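Long-range contacts in extracellular ligand-binding receptor (Desulfitobacterium hafniense, PDB 4Q6B), which binds leucine between its two lobes and, as an ABC transporter substrate-binding protein, probably hands amino acids to its membrane partner for uptake: residues I294-A299 with Q313-L318; G41-R46 with A299-D304; G98-S103 with H118-I123. All coordinates share one frame; numbering follows the deposited sequence. Where two conformers were deposited one is given.

In the fold
The three contacts belong to one lobe of the two-lobed binding protein, the lobe built on the five-stranded parallel sheet. Interaction 3 is its buried core, the outermost strand 119-121 and its neighbour 101-103 joined by backbone bonds, with its far end near the bound leucine. Interaction 1 lies one layer out, where helices 284-301 and 311-317 meet over the sheet through apolar side chains: L296 and L315 touch each other there and also reach L102, V100 and F120 of interaction 3. Interaction 2 uses the same helix 284-301, shares A299, and sits farther toward the surface, where side-chain amide and carboxylate bonds to the backbone join a small apolar contact. Interactions 2 and 3 do not touch.

Interaction 1: residues I294-A299 with Q313-L318; sequences ILLAEA and QGLRDL
A299 and L315 meet where two helices of a type I periplasmic-binding-protein fold lie over the parallel sheet of one lobe. The segments 294-299 and 313-317 cross at 104°, close to perpendicular, with their axes 9.5 Å apart at closest approach, and the backbones come nearest at A299 and G314, whose CA atoms are 5.6 Å apart. Two small residues, A299 and G314, face each other at this point.

The contact is apolar. L315 carries it with both methyl groups. Its chi1 of -76° sets CG anti to the carbonyl carbon, beside the backbone N, and from there the branches diverge: L315 CD2 rests against A299 CB at 3.7 Å, while L315 CD1 meets L296 CD2 at 4.0 Å. The L296 and L315 side chains pass each other obliquely. Next to L315 CD2, L318 CD1 approaches A299 CB at 4.2 Å, so the alanine methyl faces methyls of two leucines; L318 CD2 meanwhile brushes the aliphatic CG of E298.

Backbone atoms take a lesser part. The carbonyl O of L295, already accepting the helical bond from A299 N, is touched by the methyl groups L315 CD2 and L318 CD1.

Outside the pair, L315 continues inward onto V100 and F120 of the sheet, and R316 is tied by NH1 to I117 O and by NE to D331 O. I294 and A297 face the other way, onto helix 26-39.

On the outer side of helix 311-317, Q313 and D317 are joined one turn apart: Q313 NE2 donates to D317 OD2 at 3.3 Å, with the acceptor in the amide plane but the donor standing 53° above the carboxylate plane.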
ATOM      1  N   ILE A 294      -3.360   3.089  15.571  1.00 14.92           N
ATOM      2  CA  ILE A 294      -4.360   3.938  16.208  1.00 15.70           C
ATOM      3  C   ILE A 294      -5.757   3.317  16.009  1.00 19.80           C
ATOM      4  O   ILE A 294      -6.596   3.313  16.946  1.00 20.64           O
ATOM      5  CB  ILE A 294      -4.341   5.383  15.684  1.00 16.40           C
ATOM      6  CG1 ILE A 294      -2.999   6.085  15.972  1.00 16.80           C
ATOM      7  CG2 ILE A 294      -5.468   6.203  16.357  1.00 22.69           C
ATOM      8  CD1 ILE A 294      -2.600   6.127  17.408  1.00 20.97           C
ATOM      9  N   LEU A 295      -6.004   2.818  14.791  0.57 17.53           N
ATOM     10  CA  LEU A 295      -7.278   2.184  14.428  0.57 16.90           C
ATOM     11  C   LEU A 295      -7.519   0.967  15.328  0.57 16.15           C
ATOM     12  O   LEU A 295      -8.571   0.836  15.957  0.57 17.02           O
ATOM     13  CB  LEU A 295      -7.244   1.707  12.961  0.57 21.24           C
ATOM     14  CG  LEU A 295      -7.614   2.579  11.747  0.57 23.12           C
ATOM     15  CD1 LEU A 295      -6.792   2.273  10.473  0.57 22.29           C
ATOM     16  CD2 LEU A 295      -9.102   2.424  11.459  0.57 19.83           C
ATOM     17  N   LEU A 296      -6.518   0.098  15.426  1.00 14.24           N
ATOM     18  CA  LEU A 296      -6.693  -1.130  16.229  1.00 14.53           C
ATOM     19  C   LEU A 296      -6.896  -0.794  17.709  1.00 14.48           C
ATOM     20  O   LEU A 296      -7.693  -1.432  18.434  1.00 15.38           O
ATOM     21  CB  LEU A 296      -5.517  -2.081  16.090  1.00 12.77           C
ATOM     22  CG  LEU A 296      -5.392  -2.718  14.726  1.00  9.70           C
ATOM     23  CD1 LEU A 296      -4.023  -3.424  14.613  1.00 16.90           C
ATOM     24  CD2 LEU A 296      -6.512  -3.737  14.523  1.00 16.15           C
ATOM     25  N   ALA A 297      -6.204   0.224  18.190  1.00 14.35           N
ATOM     26  CA  ALA A 297      -6.358   0.560  19.609  1.00 20.57           C
ATOM     27  C   ALA A 297      -7.753   1.085  19.882  1.00 23.56           C
ATOM     28  O   ALA A 297      -8.358   0.751  20.912  1.00 21.84           O
ATOM     29  CB  ALA A 297      -5.254   1.569  20.064  1.00 20.13           C
ATOM     30  N   GLU A 298      -8.284   1.881  18.950  1.00 20.30           N
ATOM     31  CA  GLU A 298      -9.639   2.404  19.124  1.00 22.40           C
ATOM     32  C   GLU A 298     -10.619   1.233  19.136  1.00 19.62           C
ATOM     33  O   GLU A 298     -11.478   1.176  20.017  1.00 26.16           O
ATOM     34  CB  GLU A 298      -9.965   3.415  18.014  1.00 24.03           C
ATOM     35  CG  GLU A 298     -11.224   4.199  18.235  1.00 35.58           C
ATOM     36  CD  GLU A 298     -11.138   5.580  17.614  1.00 46.83           C
ATOM     37  OE1 GLU A 298     -10.072   6.238  17.739  1.00 50.26           O
ATOM     38  OE2 GLU A 298     -12.129   6.008  16.985  1.00 55.51           O
ATOM     39  N   ALA A 299     -10.478   0.286  18.206  1.00 17.79           N
ATOM     40  CA  ALA A 299     -11.424  -0.864  18.201  1.00 19.91           C
ATOM     41  C   ALA A 299     -11.252  -1.706  19.456  1.00 17.69           C
ATOM     42  O   ALA A 299     -12.243  -2.202  20.046  1.00 20.42           O
ATOM     43  CB  ALA A 299     -11.245  -1.710  16.965  1.00 20.81           C
ATOM     44  N   GLN A 313     -15.454  -7.459  13.735  1.00 14.70           N
ATOM     45  CA  GLN A 313     -16.724  -6.749  13.688  1.00 15.99           C
ATOM     46  C   GLN A 313     -16.581  -5.369  14.309  1.00 17.76           C
ATOM     47  O   GLN A 313     -17.202  -4.432  13.862  1.00 19.56           O
ATOM     48  CB  GLN A 313     -17.887  -7.549  14.294  1.00 17.41           C
ATOM     49  CG  GLN A 313     -19.279  -6.998  13.977  1.00 25.84           C
ATOM     50  CD  GLN A 313     -19.566  -6.864  12.483  1.00 32.88           C
ATOM     51  OE1 GLN A 313     -19.416  -7.806  11.728  1.00 35.41           O
ATOM     52  NE2 GLN A 313     -19.966  -5.679  12.062  1.00 31.03           N
ATOM     53  N   GLY A 314     -15.766  -5.253  15.349  1.00 19.88           N
ATOM     54  CA  GLY A 314     -15.557  -3.950  15.958  1.00 19.07           C
ATOM     55  C   GLY A 314     -14.878  -2.986  14.998  1.00 20.77           C
ATOM     56  O   GLY A 314     -15.199  -1.799  14.998  1.00 20.91           O
ATOM     57  N   LEU A 315     -13.950  -3.485  14.180  1.00 15.49           N
ATOM     58  CA  LEU A 315     -13.331  -2.619  13.154  1.00 15.56           C
ATOM     59  C   LEU A 315     -14.323  -2.129  12.113  1.00 16.15           C
ATOM     60  O   LEU A 315     -14.307  -0.939  11.695  1.00 19.05           O
ATOM     61  CB  LEU A 315     -12.169  -3.330  12.444  1.00 16.63           C
ATOM     62  CG  LEU A 315     -10.860  -3.428  13.230  1.00 20.36           C
ATOM     63  CD1 LEU A 315      -9.950  -4.375  12.485  1.00 22.99           C
ATOM     64  CD2 LEU A 315     -10.195  -2.073  13.409  1.00 21.83           C
ATOM     65  N   ARG A 316     -15.212  -3.020  11.686  1.00 17.03           N
ATOM     66  CA  ARG A 316     -16.269  -2.629  10.765  1.00 17.89           C
ATOM     67  C   ARG A 316     -17.255  -1.635  11.395  1.00 21.08           C
ATOM     68  O   ARG A 316     -17.703  -0.690  10.743  1.00 23.36           O
ATOM     69  CB  ARG A 316     -16.996  -3.880  10.253  1.00 16.58           C
ATOM     70  CG  ARG A 316     -16.088  -4.691   9.282  1.00 16.81           C
ATOM     71  CD  ARG A 316     -16.823  -5.872   8.674  1.00 20.95           C
ATOM     72  NE  ARG A 316     -15.914  -6.461   7.700  1.00 21.75           N
ATOM     73  CZ  ARG A 316     -15.137  -7.514   7.923  1.00 20.76           C
ATOM     74  NH1 ARG A 316     -15.196  -8.187   9.074  1.00 17.45           N
ATOM     75  NH2 ARG A 316     -14.317  -7.912   6.953  1.00 19.11           N
ATOM     76  N   ASP A 317     -17.503  -1.796  12.681  1.00 20.18           N
ATOM     77  CA  ASP A 317     -18.440  -0.948  13.413  1.00 20.82           C
ATOM     78  C   ASP A 317     -17.925   0.481  13.553  1.00 22.59           C
ATOM     79  O   ASP A 317     -18.727   1.392  13.830  1.00 27.65           O
ATOM     80  CB  ASP A 317     -18.713  -1.533  14.800  1.00 25.10           C
ATOM     81  CG  ASP A 317     -19.718  -2.692  14.771  1.00 37.48           C
ATOM     82  OD1 ASP A 317     -19.827  -3.414  15.794  1.00 39.31           O
ATOM     83  OD2 ASP A 317     -20.402  -2.874  13.732  1.00 43.24           O
ATOM     84  N   LEU A 318     -16.628   0.701  13.372  1.00 21.26           N
ATOM     85  CA  LEU A 318     -16.121   2.092  13.422  1.00 25.71           C
ATOM     86  C   LEU A 318     -16.736   2.951  12.329  1.00 33.97           C
ATOM     87  O   LEU A 318     -16.923   4.160  12.522  1.00 32.98           O
ATOM     88  CB  LEU A 318     -14.601   2.131  13.336  1.00 28.34           C
ATOM     89  CG  LEU A 318     -13.982   1.539  14.593  1.00 29.69           C
ATOM     90  CD1 LEU A 318     -12.483   1.456  14.462  1.00 27.93           C
ATOM     91  CD2 LEU A 318     -14.386   2.288  15.836  1.00 31.32           C
TER

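Interaction 2: residues G41-R46 with A299-D304; sequences GGVQGR and ALEKSD
Two flat groups, the Q44 amide and the E301 carboxylate, meet the opposite segment with their planes 73° apart, their side chains running past one another in opposed senses. At the edge of the amide, Q44 NE2 donates to S303 O at 2.8 Å, and that oxygen lies only 6° out of the amide plane. The carbonyl oxygens of E301 and L300 stand off the plane on opposite sides, and each takes a weak bond from the same NE2. At the other end of the amide, a water donates to Q44 OE1 at 2.9 Å and, weakly, to S303 O. The carboxylate is met on its syn side: Q44 N reaches E301 OE2 at 2.9 Å, a nearly straight bond at 165° whose donor is tilted 29° from the plane.

The glutamine backbone is placed by a type I' beta turn from V43 to R46, which closes with V43 and R46 bonded in both directions through their N and O atoms. Those bonds leave Q44 N to point at E301. Beneath the polar layer V43 CG1, anti to its own backbone N, packs on L300 CB at 3.9 Å, and V43 continues onto I11 of strand 10-17.

The contact thus joins the loop after helix 26-39, which ends in a Schellman motif at G41, to the point where helix 284-301 gives way to loop. L305, in the loop after helix 284-301, also touches Q44 and L300.

One amide nitrogen, with two N-H, serves three backbone oxygens, two of them weakly, and a carboxylate is matched to a neutral backbone N-H, which implies that the turn is held by directional bonds rather than by a pair of opposite charges.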
ATOM      1  N   GLY A  41      -3.348   7.007  27.980  1.00 26.25           N
ATOM      2  CA  GLY A  41      -3.877   6.121  29.007  1.00 28.38           C
ATOM      3  C   GLY A  41      -3.999   4.658  28.607  1.00 26.58           C
ATOM      4  O   GLY A  41      -4.625   3.884  29.332  1.00 30.09           O
ATOM      5  N   GLY A  42      -3.436   4.270  27.460  1.00 21.51           N
ATOM      6  CA  GLY A  42      -3.364   2.870  27.048  1.00 25.54           C
ATOM      7  C   GLY A  42      -4.700   2.383  26.514  1.00 28.16           C
ATOM      8  O   GLY A  42      -5.555   3.180  26.071  1.00 25.11           O
ATOM      9  N   VAL A  43      -4.893   1.075  26.601  1.00 26.07           N
ATOM     10  CA  VAL A  43      -6.106   0.421  26.127  1.00 28.91           C
ATOM     11  C   VAL A  43      -6.749  -0.293  27.328  1.00 24.22           C
ATOM     12  O   VAL A  43      -6.125  -1.211  27.933  1.00 24.13           O
ATOM     13  CB  VAL A  43      -5.782  -0.631  25.039  1.00 24.80           C
ATOM     14  CG1 VAL A  43      -7.060  -1.314  24.545  1.00 22.83           C
ATOM     15  CG2 VAL A  43      -5.048   0.013  23.865  1.00 25.55           C
ATOM     16  N   GLN A  44      -7.965   0.132  27.688  1.00 23.47           N
ATOM     17  CA  GLN A  44      -8.648  -0.366  28.878  1.00 27.84           C
ATOM     18  C   GLN A  44      -7.699  -0.323  30.079  1.00 29.79           C
ATOM     19  O   GLN A  44      -7.639  -1.264  30.883  1.00 32.03           O
ATOM     20  CB  GLN A  44      -9.225  -1.775  28.656  1.00 30.25           C
ATOM     21  CG  GLN A  44     -10.177  -1.857  27.446  1.00 29.46           C
ATOM     22  CD  GLN A  44     -10.904  -3.197  27.306  1.00 30.43           C
ATOM     23  OE1 GLN A  44     -10.986  -3.991  28.260  1.00 30.71           O
ATOM     24  NE2 GLN A  44     -11.457  -3.444  26.121  1.00 29.18           N
ATOM     25  N   GLY A  45      -6.950   0.776  30.184  1.00 28.05           N
ATOM     26  CA  GLY A  45      -6.068   0.982  31.317  1.00 30.65           C
ATOM     27  C   GLY A  45      -4.788   0.157  31.287  1.00 32.94           C
ATOM     28  O   GLY A  45      -4.015   0.216  32.252  1.00 34.96           O
ATOM     29  N   ARG A  46      -4.552  -0.585  30.203  1.00 29.15           N
ATOM     30  CA  ARG A  46      -3.352  -1.419  30.077  1.00 24.50           C
ATOM     31  C   ARG A  46      -2.330  -0.818  29.102  1.00 22.42           C
ATOM     32  O   ARG A  46      -2.700  -0.272  28.053  1.00 25.18           O
ATOM     33  CB  ARG A  46      -3.728  -2.826  29.576  1.00 28.46           C
ATOM     34  CG  ARG A  46      -4.351  -3.662  30.634  1.00 34.27           C
ATOM     35  CD  ARG A  46      -5.630  -4.317  30.181  1.00 41.84           C
ATOM     36  NE  ARG A  46      -5.417  -5.741  29.941  1.00 52.22           N
ATOM     37  CZ  ARG A  46      -6.288  -6.695  30.260  1.00 54.13           C
ATOM     38  NH1 ARG A  46      -7.446  -6.387  30.847  1.00 55.27           N
ATOM     39  NH2 ARG A  46      -6.000  -7.959  29.990  1.00 55.12           N
ATOM     40  N   ALA A 299     -10.478   0.286  18.206  1.00 17.79           N
ATOM     41  CA  ALA A 299     -11.424  -0.864  18.201  1.00 19.91           C
ATOM     42  C   ALA A 299     -11.252  -1.706  19.456  1.00 17.69           C
ATOM     43  O   ALA A 299     -12.243  -2.202  20.046  1.00 20.42           O
ATOM     44  CB  ALA A 299     -11.245  -1.710  16.965  1.00 20.81           C
ATOM     45  N   LEU A 300      -9.999  -1.884  19.879  1.00 16.03           N
ATOM     46  CA  LEU A 300      -9.740  -2.732  21.063  1.00 16.25           C
ATOM     47  C   LEU A 300     -10.298  -2.148  22.334  1.00 16.58           C
ATOM     48  O   LEU A 300     -10.741  -2.905  23.193  1.00 20.27           O
ATOM     49  CB  LEU A 300      -8.232  -2.970  21.236  1.00 16.48           C
ATOM     50  CG  LEU A 300      -7.617  -4.003  20.312  1.00 15.43           C
ATOM     51  CD1 LEU A 300      -6.102  -3.773  20.211  1.00 20.56           C
ATOM     52  CD2 LEU A 300      -7.873  -5.453  20.783  1.00 15.17           C
ATOM     53  N   GLU A 301     -10.256  -0.824  22.491  1.00 17.04           N
ATOM     54  CA  GLU A 301     -10.845  -0.139  23.650  1.00 17.40           C
ATOM     55  C   GLU A 301     -12.302  -0.612  23.895  1.00 21.37           C
ATOM     56  O   GLU A 301     -12.761  -0.730  25.019  1.00 26.42           O
ATOM     57  CB  GLU A 301     -10.829   1.391  23.417  1.00 20.28           C
ATOM     58  CG  GLU A 301     -11.287   2.224  24.624  1.00 24.91           C
ATOM     59  CD  GLU A 301     -10.370   2.041  25.835  1.00 33.06           C
ATOM     60  OE1 GLU A 301     -10.853   2.096  26.986  1.00 35.95           O
ATOM     61  OE2 GLU A 301      -9.153   1.835  25.636  1.00 35.63           O
ATOM     62  N   LYS A 302     -13.013  -0.897  22.808  1.00 23.39           N
ATOM     63  CA  LYS A 302     -14.434  -1.144  22.897  1.00 27.34           C
ATOM     64  C   LYS A 302     -14.745  -2.623  22.881  1.00 24.71           C
ATOM     65  O   LYS A 302     -15.913  -3.008  22.856  1.00 31.63           O
ATOM     66  CB  LYS A 302     -15.130  -0.488  21.701  1.00 32.48           C
ATOM     67  CG  LYS A 302     -14.815   0.996  21.523  1.00 41.99           C
ATOM     68  CD  LYS A 302     -15.890   1.669  20.662  1.00 48.09           C
ATOM     69  CE  LYS A 302     -15.341   2.924  19.970  1.00 48.31           C
ATOM     70  NZ  LYS A 302     -16.319   3.605  19.067  1.00 48.20           N
ATOM     71  N   SER A 303     -13.706  -3.465  22.864  1.00 20.00           N
ATOM     72  CA  SER A 303     -13.908  -4.903  22.630  1.00 22.58           C
ATOM     73  C   SER A 303     -13.674  -5.733  23.881  1.00 27.95           C
ATOM     74  O   SER A 303     -13.176  -5.226  24.876  1.00 26.70           O
ATOM     75  CB  SER A 303     -12.984  -5.423  21.522  1.00 24.55           C
ATOM     76  OG  SER A 303     -11.659  -5.597  22.032  1.00 25.35           O
ATOM     77  N   ASP A 304     -14.027  -7.016  23.794  1.00 23.77           N
ATOM     78  CA  ASP A 304     -13.695  -8.017  24.800  1.00 28.05           C
ATOM     79  C   ASP A 304     -12.316  -8.586  24.485  1.00 20.47           C
ATOM     80  O   ASP A 304     -12.126  -9.358  23.528  1.00 18.72           O
ATOM     81  CB  ASP A 304     -14.761  -9.120  24.792  1.00 25.20           C
ATOM     82  CG  ASP A 304     -14.438 -10.259  25.739  1.00 32.50           C
ATOM     83  OD1 ASP A 304     -15.074 -11.325  25.612  1.00 33.86           O
ATOM     84  OD2 ASP A 304     -13.546 -10.086  26.601  1.00 28.75           O
TER
HETATM   85  O   HOH W   1     -11.913  -6.661  27.798  1.00 22.47           O

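Interaction 3: residues G98-S103 with H118-I123; sequences GLVMLS and HVFRNI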
ATOM      1  N   GLY A  98      -9.385 -16.746  13.878  1.00 14.75           N
ATOM      2  CA  GLY A  98     -10.223 -15.669  14.392  1.00 14.09           C
ATOM      3  C   GLY A  98      -9.348 -14.576  14.968  1.00 18.35           C
ATOM      4  O   GLY A  98      -9.638 -14.076  16.047  1.00 19.73           O
ATOM      5  N   LEU A  99      -8.247 -14.252  14.282  1.00 13.24           N
ATOM      6  CA  LEU A  99      -7.373 -13.161  14.714  1.00 11.39           C
ATOM      7  C   LEU A  99      -7.252 -12.141  13.597  1.00 13.92           C
ATOM      8  O   LEU A  99      -6.943 -12.509  12.462  1.00 13.43           O
ATOM      9  CB  LEU A  99      -5.994 -13.756  15.028  1.00 11.90           C
ATOM     10  CG  LEU A  99      -4.897 -12.830  15.563  1.00 12.41           C
ATOM     11  CD1 LEU A  99      -5.368 -12.245  16.900  1.00 13.43           C
ATOM     12  CD2 LEU A  99      -3.632 -13.675  15.745  1.00 14.60           C
ATOM     13  N   VAL A 100      -7.501 -10.867  13.916  1.00 12.55           N
ATOM     14  CA  VAL A 100      -7.373  -9.811  12.913  1.00 13.02           C
ATOM     15  C   VAL A 100      -5.975  -9.711  12.338  1.00 12.47           C
ATOM     16  O   VAL A 100      -4.973  -9.724  13.061  1.00 13.63           O
ATOM     17  CB  VAL A 100      -7.799  -8.446  13.483  1.00 13.13           C
ATOM     18  CG1 VAL A 100      -7.255  -7.252  12.608  1.00 15.29           C
ATOM     19  CG2 VAL A 100      -9.307  -8.384  13.576  1.00 15.20           C
HETATM   20  N   MSE A 101      -5.919  -9.663  11.006  1.00 10.58           N
HETATM   21  CA  MSE A 101      -4.697  -9.313  10.304  1.00 10.50           C
HETATM   22  C   MSE A 101      -4.983  -8.016   9.565  1.00 10.65           C
HETATM   23  O   MSE A 101      -5.940  -7.948   8.810  1.00 14.38           O
HETATM   24  CB  MSE A 101      -4.327 -10.389   9.281  1.00 12.54           C
HETATM   25  CG  MSE A 101      -2.911 -10.183   8.760  1.00 12.64           C
HETATM   26 SE   MSE A 101      -2.624 -11.002   6.982  1.00 21.86          SE
HETATM   27  CE  MSE A 101      -3.454  -9.547   5.980  1.00 15.42           C
ATOM     28  N   LEU A 102      -4.213  -6.968   9.830  1.00 12.01           N
ATOM     29  CA  LEU A 102      -4.501  -5.661   9.178  1.00 12.34           C
ATOM     30  C   LEU A 102      -3.244  -5.280   8.406  1.00 11.22           C
ATOM     31  O   LEU A 102      -2.222  -5.003   9.039  1.00 12.67           O
ATOM     32  CB  LEU A 102      -4.866  -4.612  10.230  1.00 12.26           C
ATOM     33  CG  LEU A 102      -5.006  -3.163   9.762  1.00 15.85           C
ATOM     34  CD1 LEU A 102      -6.124  -3.007   8.776  1.00 22.10           C
ATOM     35  CD2 LEU A 102      -5.311  -2.249  10.980  1.00 16.91           C
ATOM     36  N   SER A 103      -3.300  -5.308   7.077  1.00 11.52           N
ATOM     37  CA  SER A 103      -2.122  -5.011   6.282  1.00 12.76           C
ATOM     38  C   SER A 103      -2.022  -3.563   5.878  1.00 14.70           C
ATOM     39  O   SER A 103      -2.920  -2.990   5.306  1.00 14.66           O
ATOM     40  CB  SER A 103      -2.025  -5.863   5.017  1.00 15.00           C
ATOM     41  OG  SER A 103      -0.849  -5.534   4.305  1.00 12.54           O
ATOM     42  N   HIS A 118     -11.669 -11.873   9.009  1.00 14.13           N
ATOM     43  CA  HIS A 118     -10.815 -11.223  10.008  1.00 14.24           C
ATOM     44  C   HIS A 118      -9.663 -10.445   9.385  1.00 13.66           C
ATOM     45  O   HIS A 118      -8.669 -10.090  10.031  1.00 15.47           O
ATOM     46  CB  HIS A 118     -10.272 -12.291  10.965  1.00 14.30           C
ATOM     47  CG  HIS A 118     -11.351 -12.998  11.716  1.00 13.46           C
ATOM     48  ND1 HIS A 118     -11.967 -12.441  12.815  1.00 14.62           N
ATOM     49  CD2 HIS A 118     -11.960 -14.194  11.503  1.00 12.62           C
ATOM     50  CE1 HIS A 118     -12.905 -13.260  13.254  1.00 13.10           C
ATOM     51  NE2 HIS A 118     -12.919 -14.335  12.485  1.00 16.03           N
ATOM     52  N   VAL A 119      -9.777 -10.244   8.096  1.00 11.62           N
ATOM     53  CA  VAL A 119      -8.600  -9.809   7.313  1.00 12.83           C
ATOM     54  C   VAL A 119      -8.896  -8.453   6.675  1.00 13.14           C
ATOM     55  O   VAL A 119      -9.919  -8.269   6.015  1.00 12.42           O
ATOM     56  CB  VAL A 119      -8.303 -10.861   6.219  1.00 11.72           C
ATOM     57  CG1 VAL A 119      -7.216 -10.405   5.268  1.00 13.34           C
ATOM     58  CG2 VAL A 119      -7.922 -12.210   6.846  1.00 11.28           C
ATOM     59  N   PHE A 120      -7.979  -7.505   6.854  1.00 11.95           N
ATOM     60  CA  PHE A 120      -8.225  -6.092   6.469  1.00 11.42           C
ATOM     61  C   PHE A 120      -6.988  -5.490   5.849  1.00 13.50           C
ATOM     62  O   PHE A 120      -5.917  -6.011   6.032  1.00 11.75           O
ATOM     63  CB  PHE A 120      -8.584  -5.261   7.710  1.00 11.77           C
ATOM     64  CG  PHE A 120      -9.860  -5.694   8.407  1.00 16.40           C
ATOM     65  CD1 PHE A 120     -11.045  -5.048   8.128  1.00 14.41           C
ATOM     66  CD2 PHE A 120      -9.869  -6.774   9.304  1.00 14.40           C
ATOM     67  CE1 PHE A 120     -12.234  -5.440   8.746  1.00 14.48           C
ATOM     68  CE2 PHE A 120     -11.035  -7.149   9.955  1.00 13.02           C
ATOM     69  CZ  PHE A 120     -12.228  -6.476   9.674  1.00 13.18           C
ATOM     70  N   ARG A 121      -7.131  -4.383   5.132  1.00 13.34           N
ATOM     71  CA  ARG A 121      -5.957  -3.539   4.845  1.00 12.62           C
ATOM     72  C   ARG A 121      -6.395  -2.136   5.028  1.00 16.38           C
ATOM     73  O   ARG A 121      -7.574  -1.863   4.863  1.00 17.14           O
ATOM     74  CB  ARG A 121      -5.466  -3.739   3.424  1.00 13.89           C
ATOM     75  CG  ARG A 121      -6.558  -3.672   2.385  1.00 15.58           C
ATOM     76  CD  ARG A 121      -5.942  -3.585   0.966  1.00 18.56           C
ATOM     77  NE  ARG A 121      -6.885  -4.230   0.047  1.00 20.77           N
ATOM     78  CZ  ARG A 121      -6.559  -5.215  -0.778  1.00 15.85           C
ATOM     79  NH1 ARG A 121      -7.502  -5.799  -1.517  1.00 16.48           N
ATOM     80  NH2 ARG A 121      -5.299  -5.627  -0.859  1.00 16.47           N
ATOM     81  N   ASN A 122      -5.485  -1.232   5.397  1.00 12.14           N
ATOM     82  CA  ASN A 122      -5.890   0.175   5.641  1.00 12.85           C
ATOM     83  C   ASN A 122      -5.343   1.093   4.559  1.00 15.25           C
ATOM     84  O   ASN A 122      -5.152   2.284   4.773  1.00 17.59           O
ATOM     85  CB  ASN A 122      -5.520   0.674   7.064  1.00 13.53           C
ATOM     86  CG  ASN A 122      -4.027   0.793   7.257  1.00 17.89           C
ATOM     87  OD1 ASN A 122      -3.261   0.125   6.551  1.00 20.91           O
ATOM     88  ND2 ASN A 122      -3.597   1.654   8.176  1.00 16.43           N
ATOM     89  N   ILE A 123      -5.141   0.539   3.365  1.00 13.07           N
ATOM     90  CA  ILE A 123      -4.630   1.310   2.232  1.00 13.39           C
ATOM     91  C   ILE A 123      -5.478   0.919   1.026  1.00 15.12           C
ATOM     92  O   ILE A 123      -6.126  -0.149   1.039  1.00 18.47           O
ATOM     93  CB  ILE A 123      -3.140   0.992   1.989  1.00 15.23           C
ATOM     94  CG1 ILE A 123      -2.938  -0.523   1.767  1.00 22.95           C
ATOM     95  CG2 ILE A 123      -2.283   1.445   3.208  1.00 15.85           C
ATOM     96  CD1 ILE A 123      -1.731  -0.818   1.031  1.00 29.40           C
TER
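H118 is turned by chi1 -62°, with CG anti to its own carbonyl carbon, and by chi2 -79°, which lays the imidazole face over G98; across the pair L102 has CG anti to its backbone N, and chi2 of 63° then turns CD1 to F120 CB. The two segments contain neighbouring strands, 101-103 and 119-121, of the five-stranded parallel sheet of a type I periplasmic-binding-protein lobe, with 119-121 at its edge within the chain.

M101 N donates to H118 O at 2.9 Å, F120 N to M101 O, S103 N to F120 O, and N122 N to S103 O, the donor changing from one segment to the other at each step as in a parallel pair.

At the start of the strands G98 CA sits over the centre of the H118 ring, 3.6 Å from the centroid, a CH-pi contact. G98 ends helix 84-97 in a Schellman motif. An alanine in place of H118 would probably leave G98 CA without the ring that covers it and open a gap beside this helix end.

On the sheet face turned to helix 84-97, M101 and V119 lie side by side, the selenomethionine CE being 3.9 Å from V119 CG1. S103 OG bonds H81 O and the N atoms of A105 and S106, while R121 pairs with D335 and bonds S106 O; because A105 and S106 line the leucine pocket, these second-shell bonds probably help place them.

On the face carrying F120, N122 ND2 is taken by A288 O of helix 284-301. There V100 CG2 meets F120 CE2 at 4.2 Å, and L102 CD1 presses on F120 CB at 3.5 Å before reaching N122 CB at 4.1 Å.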